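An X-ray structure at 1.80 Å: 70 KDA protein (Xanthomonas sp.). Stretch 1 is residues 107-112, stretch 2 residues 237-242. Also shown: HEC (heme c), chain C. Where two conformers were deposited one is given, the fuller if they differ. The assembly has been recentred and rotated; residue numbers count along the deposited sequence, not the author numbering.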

# COMPACT_ATOMS: atom_id res chain seq x y z
N PHE A 107 -14.13 7.77 3.90
CA PHE A 107 -13.02 8.14 4.75
C PHE A 107 -12.15 9.16 4.03
O PHE A 107 -11.86 10.24 4.57
CB PHE A 107 -12.16 6.89 5.00
CG PHE A 107 -12.84 5.89 5.88
CD1 PHE A 107 -13.28 6.26 7.18
CD2 PHE A 107 -13.05 4.59 5.43
CE1 PHE A 107 -13.96 5.35 8.01
CE2 PHE A 107 -13.69 3.65 6.28
CZ PHE A 107 -14.15 4.06 7.55
N PHE A 108 -11.73 8.77 2.82
CA PHE A 108 -10.77 9.53 1.97
C PHE A 108 -11.42 10.82 1.51
O PHE A 108 -12.63 10.88 1.24
CB PHE A 108 -10.36 8.60 0.82
CG PHE A 108 -9.39 9.18 -0.19
CD1 PHE A 108 -9.83 10.10 -1.19
CD2 PHE A 108 -8.07 8.83 -0.17
CE1 PHE A 108 -8.93 10.67 -2.13
CE2 PHE A 108 -7.19 9.35 -1.15
CZ PHE A 108 -7.62 10.24 -2.12
N GLN A 109 -10.65 11.89 1.54
CA GLN A 109 -11.04 13.21 1.04
C GLN A 109 -11.97 13.23 -0.19
O GLN A 109 -11.54 12.84 -1.23
CB GLN A 109 -9.72 13.97 0.69
CG GLN A 109 -10.00 15.39 0.20
CD GLN A 109 -10.71 16.19 1.23
OE1 GLN A 109 -10.19 16.39 2.37
NE2 GLN A 109 -11.85 16.74 0.86
N PRO A 110 -13.21 13.78 -0.07
CA PRO A 110 -14.05 13.87 -1.27
C PRO A 110 -13.42 14.76 -2.32
O PRO A 110 -12.80 15.78 -1.97
CB PRO A 110 -15.31 14.56 -0.75
CG PRO A 110 -15.45 14.04 0.65
CD PRO A 110 -14.00 13.97 1.16
N MET A 111 -13.64 14.45 -3.60
CA MET A 111 -13.00 15.22 -4.68
C MET A 111 -13.99 16.00 -5.53
O MET A 111 -13.61 17.00 -6.09
CB MET A 111 -12.12 14.36 -5.58
CG MET A 111 -11.04 13.68 -4.80
SD MET A 111 -10.06 12.48 -5.76
CE MET A 111 -11.37 11.66 -6.65
N ALA A 112 -15.22 15.50 -5.68
CA ALA A 112 -16.18 16.05 -6.67
C ALA A 112 -17.61 15.88 -6.17
O ALA A 112 -17.92 14.92 -5.44
CB ALA A 112 -15.98 15.34 -8.00
N LEU A 237 -6.81 23.85 -2.52
CA LEU A 237 -6.42 22.53 -3.10
C LEU A 237 -6.66 21.36 -2.10
O LEU A 237 -6.47 21.55 -0.89
CB LEU A 237 -4.93 22.56 -3.44
CG LEU A 237 -4.51 22.71 -4.89
CD1 LEU A 237 -5.53 23.46 -5.76
CD2 LEU A 237 -3.12 23.31 -4.97
N LEU A 238 -7.05 20.17 -2.60
CA LEU A 238 -7.34 19.02 -1.70
C LEU A 238 -6.11 18.22 -1.45
O LEU A 238 -5.30 18.10 -2.35
CB LEU A 238 -8.35 18.13 -2.35
CG LEU A 238 -9.68 18.88 -2.58
CD1 LEU A 238 -10.71 17.98 -3.29
CD2 LEU A 238 -10.27 19.48 -1.32
N PRO A 239 -5.94 17.69 -0.23
CA PRO A 239 -4.79 16.82 0.01
C PRO A 239 -5.12 15.42 -0.64
O PRO A 239 -5.85 14.63 -0.07
CB PRO A 239 -4.68 16.76 1.52
CG PRO A 239 -6.07 17.13 2.02
CD PRO A 239 -6.70 18.04 0.99
N LEU A 240 -4.65 15.15 -1.84
CA LEU A 240 -4.97 13.85 -2.46
C LEU A 240 -3.73 13.44 -3.21
O LEU A 240 -2.90 14.28 -3.52
CB LEU A 240 -6.24 13.89 -3.32
CG LEU A 240 -6.09 14.48 -4.71
CD1 LEU A 240 -7.36 14.81 -5.45
CD2 LEU A 240 -5.38 15.74 -4.44
N PRO A 241 -3.55 12.14 -3.43
CA PRO A 241 -2.27 11.68 -3.97
C PRO A 241 -2.18 11.92 -5.47
O PRO A 241 -3.20 12.19 -6.11
CB PRO A 241 -2.25 10.17 -3.66
CG PRO A 241 -3.58 9.81 -3.18
CD PRO A 241 -4.49 11.04 -3.11
N TRP A 242 -0.94 11.89 -6.00
CA TRP A 242 -0.72 12.07 -7.45
C TRP A 242 0.06 10.89 -7.91
O TRP A 242 0.42 10.03 -7.08
CB TRP A 242 0.04 13.39 -7.63
CG TRP A 242 0.08 13.91 -9.05
CD1 TRP A 242 1.12 13.73 -9.96
CD2 TRP A 242 -0.92 14.76 -9.75
NE1 TRP A 242 0.83 14.37 -11.15
CE2 TRP A 242 -0.39 15.01 -11.09
CE3 TRP A 242 -2.15 15.31 -9.40
CZ2 TRP A 242 -1.05 15.82 -12.02
CZ3 TRP A 242 -2.84 16.12 -10.34
CH2 TRP A 242 -2.30 16.36 -11.61
FE HEC C . -2.79 2.19 1.76
CHA HEC C . 0.29 0.91 2.81
CHB HEC C . -4.37 0.62 4.48
CHC HEC C . -5.77 3.99 1.22
CHD HEC C . -1.46 3.20 -1.16
NA HEC C . -2.23 1.09 3.28
C1A HEC C . -0.94 0.51 3.48
C2A HEC C . -0.93 -0.51 4.51
C3A HEC C . -2.25 -0.62 5.03
C4A HEC C . -3.02 0.35 4.24
CMA HEC C . -2.76 -1.59 6.08
CAA HEC C . 0.26 -1.37 5.02
CBA HEC C . 0.43 -2.50 4.00
CGA HEC C . 1.68 -3.33 4.26
O1A HEC C . 2.81 -2.79 4.52
O2A HEC C . 1.51 -4.54 4.10
NB HEC C . -4.59 2.34 2.72
C1B HEC C . -5.10 1.60 3.71
C2B HEC C . -6.46 1.91 4.11
C3B HEC C . -6.86 2.90 3.18
C4B HEC C . -5.68 3.05 2.33
CMB HEC C . -7.13 1.25 5.25
CAB HEC C . -8.14 3.68 3.09
CBB HEC C . -8.41 4.52 4.21
NC HEC C . -3.56 3.35 0.36
C1C HEC C . -4.74 4.06 0.21
C2C HEC C . -4.84 4.77 -1.09
C3C HEC C . -3.54 4.53 -1.75
C4C HEC C . -2.79 3.68 -0.83
CMC HEC C . -6.05 5.60 -1.51
CAC HEC C . -3.05 5.04 -3.07
CBC HEC C . -3.34 6.37 -3.40
ND HEC C . -0.90 2.08 1.00
C1D HEC C . -0.56 2.55 -0.20
C2D HEC C . 0.81 2.34 -0.54
C3D HEC C . 1.31 1.68 0.63
C4D HEC C . 0.17 1.59 1.53
CMD HEC C . 1.59 2.67 -1.76
CAD HEC C . 2.75 1.35 0.84
CBD HEC C . 3.28 2.77 1.28
CGD HEC C . 4.78 2.71 1.44
O1D HEC C . 5.54 3.19 0.56
O2D HEC C . 5.21 2.08 2.46

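How does Phe108 reach the second stretch when its CA-to-CB bond points sideways to it? With chi1 near t, the side chain extends until its tip meets Pro241, CZ lying 3.4 Å from CD, which sits at the ring edge, near the ring plane. The same CZ is 4.1 Å from CB of Leu240. Heme c adjoins both partners: Phe108 CE2 is 3.9 Å from the heme's CMC, and Pro241 CG is 3.5 Å from its CBC.

What does Gln109 do among such apolar neighbours? Its CA-to-CB bond points toward the second stretch, yet no hydrogen bond crosses. Instead NE2 donates to Pro110 O over 3.1 Å, nearly straight at 168°, while OE1 is satisfied elsewhere in the structure. The amide can therefore pack against Leu238, with NE2 3.8 Å from CD2, without leaving its polar atoms unpaired.

Does Pro110 take part, its CA-to-CB bond pointing away? It does so through its backbone: Pro110 O lies 3.3 Å from CD1 of Leu238, a van der Waals contact.

How does Met111 close the contact? Its CA rests 3.8 Å from Leu238 CD1, and its side chain carries SD to 3.6 Å from Leu240 CD1. Leu240 thus meets both Phe108 and Met111, joining the two in a contact held by packing alone.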